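Local coordinates for protein BauA (Acinetobacter baumannii, PDB 6HCP) that takes up iron across the outer membrane as ferric preacinetobactin, acting as a siderophore receptor of the TonB-dependent family, at residues G41-S46 with R576-F581; E82-T87 with G136-L141; P61-S66 with A525-A530; T68-E73 with T668-I673. All blocks are in the same frame, centred on the assembly; numbering follows the deposited sequence.

Interaction 1 (G41-S46 with R576-F581). With EDO (1,2-ethanediol), chain U; EDO (1,2-ethanediol), chain I; EDO (1,2-ethanediol), chain H.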
# COMPACT_ATOMS: atom_id res chain seq x y z
N GLY A 41 24.71 7.81 17.49
CA GLY A 41 25.06 6.43 17.75
C GLY A 41 25.17 5.56 16.49
O GLY A 41 25.42 4.36 16.60
N GLN A 42 25.07 6.17 15.30
CA GLN A 42 24.99 5.35 14.07
C GLN A 42 26.30 5.38 13.26
O GLN A 42 26.52 4.50 12.43
CB GLN A 42 23.76 5.78 13.27
CG GLN A 42 22.49 5.31 13.98
CD GLN A 42 21.24 5.89 13.37
OE1 GLN A 42 21.31 6.93 12.72
NE2 GLN A 42 20.14 5.13 13.47
N VAL A 43 27.16 6.35 13.55
CA VAL A 43 28.43 6.53 12.89
C VAL A 43 29.52 6.67 13.96
O VAL A 43 29.28 7.24 15.03
CB VAL A 43 28.34 7.77 11.99
CG1 VAL A 43 29.70 8.31 11.58
CG2 VAL A 43 27.47 7.47 10.77
N ALA A 44 30.71 6.15 13.66
CA ALA A 44 31.86 6.24 14.57
C ALA A 44 32.77 7.41 14.17
O ALA A 44 32.68 7.94 13.07
CB ALA A 44 32.60 4.93 14.57
N THR A 45 33.65 7.81 15.08
CA THR A 45 34.43 9.03 14.90
C THR A 45 35.79 8.73 14.27
O THR A 45 36.54 9.65 13.99
CB THR A 45 34.62 9.76 16.23
OG1 THR A 45 35.15 8.80 17.14
CG2 THR A 45 33.33 10.32 16.78
N SER A 46 36.14 7.45 14.17
CA SER A 46 37.41 7.06 13.57
C SER A 46 37.19 5.85 12.65
O SER A 46 36.19 5.13 12.78
CB SER A 46 38.44 6.76 14.63
OG SER A 46 38.06 5.60 15.36
N ARG A 576 18.13 12.72 13.87
CA ARG A 576 19.32 12.25 13.19
C ARG A 576 19.11 12.40 11.68
O ARG A 576 18.03 12.17 11.18
CB ARG A 576 19.61 10.81 13.60
CG ARG A 576 19.98 10.67 15.07
CD ARG A 576 20.11 9.23 15.50
NE ARG A 576 18.85 8.54 15.50
CZ ARG A 576 17.90 8.68 16.44
NH1 ARG A 576 16.73 8.10 16.26
NH2 ARG A 576 18.10 9.45 17.49
N LEU A 577 20.18 12.79 10.99
CA LEU A 577 20.16 13.02 9.56
C LEU A 577 21.48 12.55 8.95
O LEU A 577 22.54 13.00 9.40
CB LEU A 577 20.00 14.52 9.36
CG LEU A 577 19.67 14.98 7.95
CD1 LEU A 577 18.36 14.36 7.48
CD2 LEU A 577 19.58 16.50 7.94
N MET A 578 21.40 11.71 7.91
CA MET A 578 22.56 11.19 7.16
C MET A 578 22.22 11.21 5.66
O MET A 578 21.13 10.80 5.26
CB MET A 578 22.89 9.74 7.54
CG MET A 578 23.44 9.55 8.94
SD MET A 578 23.35 7.81 9.49
CE MET A 578 24.35 7.01 8.23
N GLY A 579 23.15 11.70 4.84
CA GLY A 579 22.96 11.67 3.41
C GLY A 579 23.86 12.64 2.70
O GLY A 579 24.91 13.03 3.21
N GLY A 580 23.46 13.00 1.49
CA GLY A 580 24.24 13.89 0.68
C GLY A 580 23.81 13.88 -0.77
O GLY A 580 22.81 13.24 -1.18
N PHE A 581 24.60 14.62 -1.55
CA PHE A 581 24.40 14.84 -2.98
C PHE A 581 25.74 14.63 -3.68
O PHE A 581 26.78 15.04 -3.17
CB PHE A 581 23.90 16.27 -3.25
CG PHE A 581 22.68 16.65 -2.46
CD1 PHE A 581 22.78 17.07 -1.14
CD2 PHE A 581 21.41 16.53 -3.01
CE1 PHE A 581 21.65 17.32 -0.38
CE2 PHE A 581 20.28 16.86 -2.27
CZ PHE A 581 20.40 17.19 -0.94
C1 EDO U . 23.64 9.73 13.06
O1 EDO U . 23.57 10.09 11.66
C2 EDO U . 25.10 9.42 13.37
O2 EDO U . 25.21 8.67 14.55
C1 EDO I . 19.91 8.95 10.45
O1 EDO I . 21.24 8.61 10.99
C2 EDO I . 19.55 8.18 9.18
O2 EDO I . 19.24 6.81 9.40
C1 EDO H . 35.00 8.14 10.35
O1 EDO H . 36.09 9.08 10.26
C2 EDO H . 33.66 8.85 10.16
O2 EDO H . 32.59 7.88 10.19

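Interaction 2 (E82-T87 with G136-L141)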
# COMPACT_ATOMS: atom_id res chain seq x y z
N GLU A 82 23.13 -2.91 2.02
CA GLU A 82 22.02 -2.31 2.78
C GLU A 82 22.55 -1.45 3.93
O GLU A 82 21.80 -0.65 4.47
CB GLU A 82 21.08 -3.40 3.31
CG GLU A 82 20.26 -4.01 2.20
CD GLU A 82 19.25 -5.07 2.61
OE1 GLU A 82 18.99 -5.22 3.82
OE2 GLU A 82 18.70 -5.71 1.71
N VAL A 83 23.84 -1.60 4.27
CA VAL A 83 24.47 -0.71 5.20
C VAL A 83 25.05 0.51 4.47
O VAL A 83 24.88 1.64 4.90
CB VAL A 83 25.57 -1.42 6.02
CG1 VAL A 83 26.19 -0.46 7.02
CG2 VAL A 83 25.06 -2.66 6.72
N ILE A 84 25.89 0.27 3.45
CA ILE A 84 26.78 1.34 2.96
C ILE A 84 26.12 2.19 1.87
O ILE A 84 26.58 3.31 1.62
CB ILE A 84 28.13 0.78 2.49
CG1 ILE A 84 27.99 -0.10 1.24
CG2 ILE A 84 28.80 0.06 3.65
CD1 ILE A 84 29.32 -0.53 0.64
N ALA A 85 25.10 1.67 1.18
CA ALA A 85 24.54 2.38 0.03
C ALA A 85 23.34 3.25 0.43
O ALA A 85 22.90 4.07 -0.34
CB ALA A 85 24.14 1.41 -1.06
N ALA A 86 22.75 3.01 1.60
CA ALA A 86 21.43 3.59 1.89
C ALA A 86 21.50 5.13 1.87
O ALA A 86 20.65 5.78 1.30
CB ALA A 86 20.91 3.07 3.21
N THR A 87 22.53 5.72 2.48
CA THR A 87 22.61 7.17 2.62
C THR A 87 23.81 7.78 1.89
O THR A 87 24.02 8.99 1.99
CB THR A 87 22.64 7.57 4.10
OG1 THR A 87 23.73 6.94 4.78
CG2 THR A 87 21.33 7.22 4.76
N GLY A 136 31.00 -5.05 14.41
CA GLY A 136 30.82 -3.87 15.23
C GLY A 136 30.82 -2.59 14.41
O GLY A 136 30.21 -1.59 14.80
N ARG A 137 31.58 -2.58 13.31
CA ARG A 137 31.67 -1.42 12.44
C ARG A 137 31.74 -1.90 10.99
O ARG A 137 32.28 -2.95 10.69
CB ARG A 137 32.91 -0.56 12.72
CG ARG A 137 33.06 -0.10 14.16
CD ARG A 137 32.12 1.06 14.49
NE ARG A 137 32.35 1.53 15.84
CZ ARG A 137 31.62 1.20 16.92
NH1 ARG A 137 30.64 0.31 16.86
NH2 ARG A 137 31.91 1.79 18.06
N VAL A 138 31.18 -1.09 10.10
CA VAL A 138 31.35 -1.25 8.67
C VAL A 138 31.90 0.06 8.13
O VAL A 138 31.21 1.08 8.20
CB VAL A 138 30.03 -1.62 7.97
CG1 VAL A 138 30.18 -1.57 6.45
CG2 VAL A 138 29.53 -2.97 8.41
N GLU A 139 33.17 0.05 7.71
CA GLU A 139 33.90 1.23 7.36
C GLU A 139 34.08 1.30 5.84
O GLU A 139 34.30 0.29 5.16
CB GLU A 139 35.29 1.22 8.01
CG GLU A 139 35.29 0.99 9.50
CD GLU A 139 36.68 0.99 10.12
OE1 GLU A 139 37.69 0.86 9.35
OE2 GLU A 139 36.76 1.17 11.35
N VAL A 140 34.01 2.51 5.31
CA VAL A 140 34.22 2.76 3.89
C VAL A 140 35.28 3.85 3.76
O VAL A 140 35.19 4.92 4.37
CB VAL A 140 32.94 3.19 3.15
CG1 VAL A 140 33.19 3.38 1.66
CG2 VAL A 140 31.80 2.21 3.37
N LEU A 141 36.26 3.59 2.88
CA LEU A 141 37.21 4.60 2.43
C LEU A 141 37.03 4.75 0.92
O LEU A 141 37.12 3.76 0.20
CB LEU A 141 38.63 4.16 2.78
CG LEU A 141 39.70 5.21 2.43
CD1 LEU A 141 40.87 5.13 3.39
CD2 LEU A 141 40.18 5.07 1.00

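Interaction 3 (P61-S66 with A525-A530). With EDO (1,2-ethanediol), chain H.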
# COMPACT_ATOMS: atom_id res chain seq x y z
N PRO A 61 42.89 12.47 5.67
CA PRO A 61 42.86 13.18 4.38
C PRO A 61 42.30 12.28 3.27
O PRO A 61 42.82 12.25 2.15
CB PRO A 61 44.32 13.51 4.14
CG PRO A 61 45.05 12.32 4.74
CD PRO A 61 44.22 11.89 5.94
N PHE A 62 41.18 11.64 3.58
CA PHE A 62 40.41 10.78 2.69
C PHE A 62 38.94 10.92 3.11
O PHE A 62 38.68 11.33 4.25
CB PHE A 62 40.84 9.32 2.83
CG PHE A 62 42.27 9.04 2.45
CD1 PHE A 62 42.63 8.90 1.13
CD2 PHE A 62 43.25 8.99 3.42
CE1 PHE A 62 43.97 8.76 0.78
CE2 PHE A 62 44.58 8.83 3.07
CZ PHE A 62 44.93 8.71 1.76
N ASN A 63 38.03 10.63 2.19
CA ASN A 63 36.61 10.63 2.47
C ASN A 63 36.23 9.25 3.03
O ASN A 63 36.27 8.23 2.32
CB ASN A 63 35.83 11.04 1.21
CG ASN A 63 34.36 11.29 1.48
OD1 ASN A 63 33.78 10.72 2.39
ND2 ASN A 63 33.76 12.18 0.70
N THR A 64 35.96 9.22 4.34
CA THR A 64 35.76 8.01 5.11
C THR A 64 34.45 8.10 5.90
O THR A 64 34.01 9.19 6.27
CB THR A 64 36.89 7.77 6.11
OG1 THR A 64 37.01 8.94 6.94
CG2 THR A 64 38.20 7.44 5.42
N ILE A 65 33.83 6.94 6.12
CA ILE A 65 32.68 6.86 7.02
C ILE A 65 32.68 5.49 7.67
O ILE A 65 33.12 4.50 7.06
CB ILE A 65 31.36 7.15 6.28
CG1 ILE A 65 30.19 7.17 7.27
CG2 ILE A 65 31.13 6.14 5.17
CD1 ILE A 65 29.21 8.27 7.03
N SER A 66 32.29 5.44 8.95
CA SER A 66 32.17 4.18 9.65
C SER A 66 30.78 4.07 10.29
O SER A 66 30.42 4.91 11.10
CB SER A 66 33.24 4.06 10.69
OG SER A 66 33.05 2.90 11.49
N ALA A 525 28.17 16.76 11.29
CA ALA A 525 29.40 16.88 10.52
C ALA A 525 29.08 16.85 9.02
O ALA A 525 28.10 16.21 8.58
CB ALA A 525 30.32 15.74 10.90
N HIS A 526 29.91 17.57 8.26
CA HIS A 526 29.84 17.69 6.81
C HIS A 526 31.19 17.30 6.18
O HIS A 526 32.25 17.62 6.74
CB HIS A 526 29.55 19.13 6.38
CG HIS A 526 28.21 19.64 6.80
ND1 HIS A 526 27.15 19.74 5.92
CD2 HIS A 526 27.80 20.21 7.95
CE1 HIS A 526 26.12 20.29 6.54
NE2 HIS A 526 26.49 20.53 7.80
N THR A 527 31.13 16.73 4.97
CA THR A 527 32.29 16.54 4.09
C THR A 527 31.94 17.08 2.70
O THR A 527 30.82 16.83 2.20
CB THR A 527 32.71 15.07 4.01
OG1 THR A 527 32.95 14.58 5.33
CG2 THR A 527 33.95 14.84 3.17
N LEU A 528 32.86 17.85 2.12
CA LEU A 528 32.75 18.29 0.76
C LEU A 528 34.03 17.90 0.04
O LEU A 528 35.10 18.30 0.47
CB LEU A 528 32.52 19.81 0.72
CG LEU A 528 32.47 20.41 -0.69
CD1 LEU A 528 31.22 19.95 -1.43
CD2 LEU A 528 32.52 21.93 -0.66
N SER A 529 33.94 17.04 -0.99
CA SER A 529 35.15 16.63 -1.70
C SER A 529 34.95 16.58 -3.22
O SER A 529 33.85 16.38 -3.71
CB SER A 529 35.69 15.33 -1.17
OG SER A 529 34.68 14.36 -1.08
N ALA A 530 36.06 16.79 -3.92
CA ALA A 530 36.13 16.75 -5.35
C ALA A 530 37.29 15.83 -5.73
O ALA A 530 38.34 15.83 -5.09
CB ALA A 530 36.32 18.13 -5.90
C1 EDO H . 35.00 8.14 10.35
O1 EDO H . 36.09 9.08 10.26
C2 EDO H . 33.66 8.85 10.16
O2 EDO H . 32.59 7.88 10.19

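Interaction 4 (T68-E73 with T668-I673). With EDO (1,2-ethanediol), chain K.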
# COMPACT_ATOMS: atom_id res chain seq x y z
N THR A 68 28.01 2.01 12.67
CA THR A 68 28.00 1.14 13.86
C THR A 68 27.03 -0.02 13.67
O THR A 68 26.10 0.03 12.86
CB THR A 68 27.65 1.94 15.13
OG1 THR A 68 26.29 2.36 15.02
CG2 THR A 68 28.54 3.15 15.33
N ASP A 69 27.19 -1.02 14.54
CA ASP A 69 26.30 -2.14 14.61
C ASP A 69 24.88 -1.67 14.98
O ASP A 69 23.93 -2.32 14.60
CB ASP A 69 26.82 -3.24 15.54
CG ASP A 69 27.18 -2.82 16.96
OD1 ASP A 69 27.40 -1.63 17.22
OD2 ASP A 69 27.21 -3.71 17.80
N LYS A 70 24.75 -0.56 15.71
CA LYS A 70 23.42 -0.02 16.04
C LYS A 70 22.72 0.41 14.73
O LYS A 70 21.54 0.10 14.51
CB LYS A 70 23.53 1.14 17.03
CG LYS A 70 22.21 1.85 17.38
CD LYS A 70 21.10 0.89 17.78
CE LYS A 70 19.97 1.52 18.57
NZ LYS A 70 19.34 2.65 17.84
N TYR A 71 23.45 1.07 13.83
CA TYR A 71 22.90 1.45 12.51
C TYR A 71 22.49 0.21 11.71
O TYR A 71 21.39 0.14 11.17
CB TYR A 71 23.88 2.30 11.71
CG TYR A 71 23.34 2.80 10.39
CD1 TYR A 71 22.29 3.69 10.35
CD2 TYR A 71 23.84 2.33 9.19
CE1 TYR A 71 21.81 4.19 9.15
CE2 TYR A 71 23.38 2.82 7.98
CZ TYR A 71 22.36 3.75 7.96
OH TYR A 71 21.89 4.23 6.77
N ILE A 72 23.33 -0.82 11.74
CA ILE A 72 23.06 -2.03 11.03
C ILE A 72 21.73 -2.63 11.50
O ILE A 72 20.92 -3.10 10.69
CB ILE A 72 24.24 -3.01 11.16
CG1 ILE A 72 25.52 -2.43 10.53
CG2 ILE A 72 23.89 -4.35 10.59
CD1 ILE A 72 26.75 -3.24 10.86
N GLU A 73 21.54 -2.72 12.83
CA GLU A 73 20.31 -3.32 13.35
C GLU A 73 19.13 -2.38 13.05
O GLU A 73 18.02 -2.84 12.79
CB GLU A 73 20.42 -3.64 14.84
CG GLU A 73 21.32 -4.82 15.17
CD GLU A 73 20.85 -6.23 14.81
OE1 GLU A 73 21.76 -7.10 14.67
OE2 GLU A 73 19.61 -6.47 14.69
N THR A 668 13.59 -3.91 21.96
CA THR A 668 13.42 -3.01 20.83
C THR A 668 12.63 -3.71 19.72
O THR A 668 12.91 -4.85 19.34
CB THR A 668 14.77 -2.52 20.29
OG1 THR A 668 15.43 -1.77 21.29
CG2 THR A 668 14.62 -1.64 19.06
N PHE A 669 11.58 -3.02 19.27
CA PHE A 669 10.75 -3.40 18.13
C PHE A 669 11.12 -2.53 16.93
O PHE A 669 11.28 -1.33 17.08
CB PHE A 669 9.27 -3.18 18.45
CG PHE A 669 8.76 -3.92 19.66
CD1 PHE A 669 8.91 -3.38 20.93
CD2 PHE A 669 8.18 -5.17 19.54
CE1 PHE A 669 8.49 -4.09 22.05
CE2 PHE A 669 7.74 -5.86 20.66
CZ PHE A 669 7.91 -5.32 21.91
N ARG A 670 11.23 -3.15 15.75
CA ARG A 670 11.58 -2.44 14.53
C ARG A 670 10.67 -2.90 13.40
O ARG A 670 10.40 -4.10 13.23
CB ARG A 670 13.05 -2.68 14.14
CG ARG A 670 14.06 -2.07 15.08
CD ARG A 670 15.50 -2.45 14.74
NE ARG A 670 16.46 -1.71 15.55
CZ ARG A 670 17.18 -2.24 16.52
NH1 ARG A 670 16.91 -3.46 16.98
NH2 ARG A 670 18.18 -1.55 17.03
N ALA A 671 10.24 -1.93 12.60
CA ALA A 671 9.44 -2.15 11.43
C ALA A 671 9.99 -1.26 10.33
O ALA A 671 10.18 -0.08 10.56
CB ALA A 671 7.98 -1.84 11.70
N ASN A 672 10.17 -1.84 9.13
CA ASN A 672 10.71 -1.11 7.98
C ASN A 672 9.99 -1.56 6.71
O ASN A 672 9.68 -2.74 6.55
CB ASN A 672 12.21 -1.34 7.77
CG ASN A 672 13.05 -0.75 8.87
OD1 ASN A 672 13.17 -1.36 9.95
ND2 ASN A 672 13.35 0.52 8.71
N ILE A 673 9.68 -0.59 5.85
CA ILE A 673 9.24 -0.84 4.50
C ILE A 673 10.25 -0.17 3.57
O ILE A 673 10.44 1.03 3.63
CB ILE A 673 7.81 -0.31 4.22
CG1 ILE A 673 6.81 -0.78 5.27
CG2 ILE A 673 7.38 -0.71 2.81
CD1 ILE A 673 5.42 -0.20 5.09
C1 EDO K . 13.66 0.63 12.49
O1 EDO K . 14.97 0.81 13.14
C2 EDO K . 13.19 2.02 12.00
O2 EDO K . 14.07 2.51 10.96

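Interaction 1 (G41-S46 with R576-F581)
Gln42 and Arg576 both carry CG beside the backbone N (chi1 -72° and -66°); from there the glutamine runs on extended to its amide, while an extended chi2 carries Arg576 CD to that amide and the bend at chi3 turns NE and the guanidinium so that Gln42 OE1 lies at its edge. In this TonB-dependent receptor, a plug within a beta-barrel, the meeting is an example of an N-terminal loop, paired with plug strand 64-68, packing on the barrel wall at strand 575-590. The two side chains meet nearly perpendicular, with Gln42 OE1 3.8 Å from Arg576 CD; amide and guanidinium planes are 87° apart. The strong polar partners lie elsewhere, since Arg576 forms salt bridges with Glu614 and Asp616 and Gln42 NE2 bonds to Asp74. Next along, Val43 CG2 reaches Met578 CE at 4.0 Å, the side chains running antiparallel alongside each other, although Met578 has two conformers and this touch describes one of them. Ethanediol molecules, probably from the crystallisation liquor, are lodged around the loop. The O2 of one accepts a bond of 2.6 Å from Gln42 N and a weak one of 3.2 Å from Val43 N, but its place beside this Met578 conformer is doubtful. Farther along the loop, a second ethanediol uses its own O2 to donate to Ala44 O at 2.9 Å.

Interaction 2 (E82-T87 with G136-L141)
Ile84 drives its CG2 methyl between two valines of strand 135-142, and this is the tight part of the contact: Ile84 CG2 lies 3.5 Å from Val138 CG1 and 3.7 Å from Val140 CG2. The isoleucine stands roughly perpendicular to each valine. Its CG1 sits between the backbone N and the carbonyl carbon (chi1 67°), which leaves CG2 as the branch that meets the strand. Packing is looser one residue earlier, where Val83 CG1 comes no nearer than 4.1 Å to Val138 CB. Here the short helix 81-84 rests on one face of the plug domain's mixed sheet, and helix 69-75 adds Ile72 against both Val83 and Val138. More open to solvent is the start of the strand, where Gly136 and Arg137 form a classic beta bulge opposite Val164. Arg137 NH1 bonds back to Gly136 O at 2.8 Å from above the carbonyl plane, and NH2 forms a salt bridge with Asp36. Glu139 points from the other face of the strand and is bonded through OE1 to Asn162 and to Asn48 N. With only methyl and methine groups meeting, this contact between helix and sheet rests on apolar packing, without directional bonds.

Interaction 3 (P61-S66 with A525-A530)
Asn63 spans the gap to barrel strand 524-541 by stretching CG away from its backbone N (chi1 -170°), toward Thr527 and Ser529. Its CB is 4.2 Å from Ser529 OG. One bond farther, CG faces both barrel residues, 4.0 Å from Thr527 CG2 as well as from Ser529 OG. At the tip the amide divides its work: OD1 only grazes the methyl Thr527 CG2 at 4.2 Å, whereas ND2 passes 3.6 Å from that same methyl and donates to Ser529 OG at 3.0 Å. This bond is moderately straight, with an N-H...O angle of 148°, and the hydroxyl oxygen lies near the amide plane, 14° out of it. The contact illustrates how plug and barrel meet in TonB-dependent receptors, since Asn63 belongs to the plug and Ser529 to the wall. Glu564, on the neighbouring barrel strand, is hydrogen-bonded through OE2 to Ser529 OG and more weakly to Asn63 ND2, while Tyr481 packs on both Asn63 and Ser529. Thus a buried amide, a hydroxyl and a carboxylate form one small polar cluster. Because Ser529 OG accepts from the amide, its own proton would be available for Glu564, an arrangement consistent with a charged carboxylate.

Interaction 4 (T68-E73 with T668-I673)
Packing against a flat group comes first: the guanidinium of Arg670 lies between Glu73 CB, displaced toward the rim of one face, and Thr668 CG2, centred over the opposite face. Glu73 CB is 3.8 Å from Arg670 NH2. On the same side as CB, Glu73 O sits 3.2 Å from Arg670 CD; it is also near NE, but the angle is too poor for a hydrogen bond. Arg670 arrives here by an extended run from CG to NE, with CG beside the backbone N (chi1 -68°). At the guanidinium edge Lys70, bent at chi2 and chi4, packs its CE methylene 3.9 Å from Arg670 NH2.

Charge is the second kind. Lys70 NZ is 4.4 Å from Arg670 NH2, and these like charges share a carboxylate, for Asp74 forms salt bridges with both, through OD2 to the lysine and OD1 to the arginine. In the plug-and-barrel architecture of this family, helix 69-75 belongs to the plug and strand 665-674 to the surrounding wall, so Asp74 pairs one charge from each.

The remaining hydrogen bonds lie within the helix or beside the contact. At the helix start Thr68 is the N-cap, its OG1 accepting weakly from Tyr71 N at 3.3 Å. Farther along the strand, Asn672 OD1 accepts from Gln76 NE2, and Asn672 ND2 donates at 3.1 Å to O2 of an ethanediol, probably from the crystallisation liquor, which also bonds to Asp74 O.

How the interactions relate
From the N terminus, the loop 41-46 waits for strand 575-590 to close interaction 1, and 61-66 is met by strand 524-541 in interaction 3, a loop wholly contained in the first. Segment 68-73 pairs last, with 668-673, so interaction 4 crosses both. Interaction 2 closes early and lies inside all three larger loops. Three contacts thus join plug to barrel at separate strands, while interaction 2 lies wholly within the plug. Direct touches connect them: Ala44 N probably bonds to Ser66 O, Gln42 O to Thr68 N, Val140 N to Ile65 O and Gly136 O to Asp69 N. Interactions 3 and 4 merely adjoin in sequence.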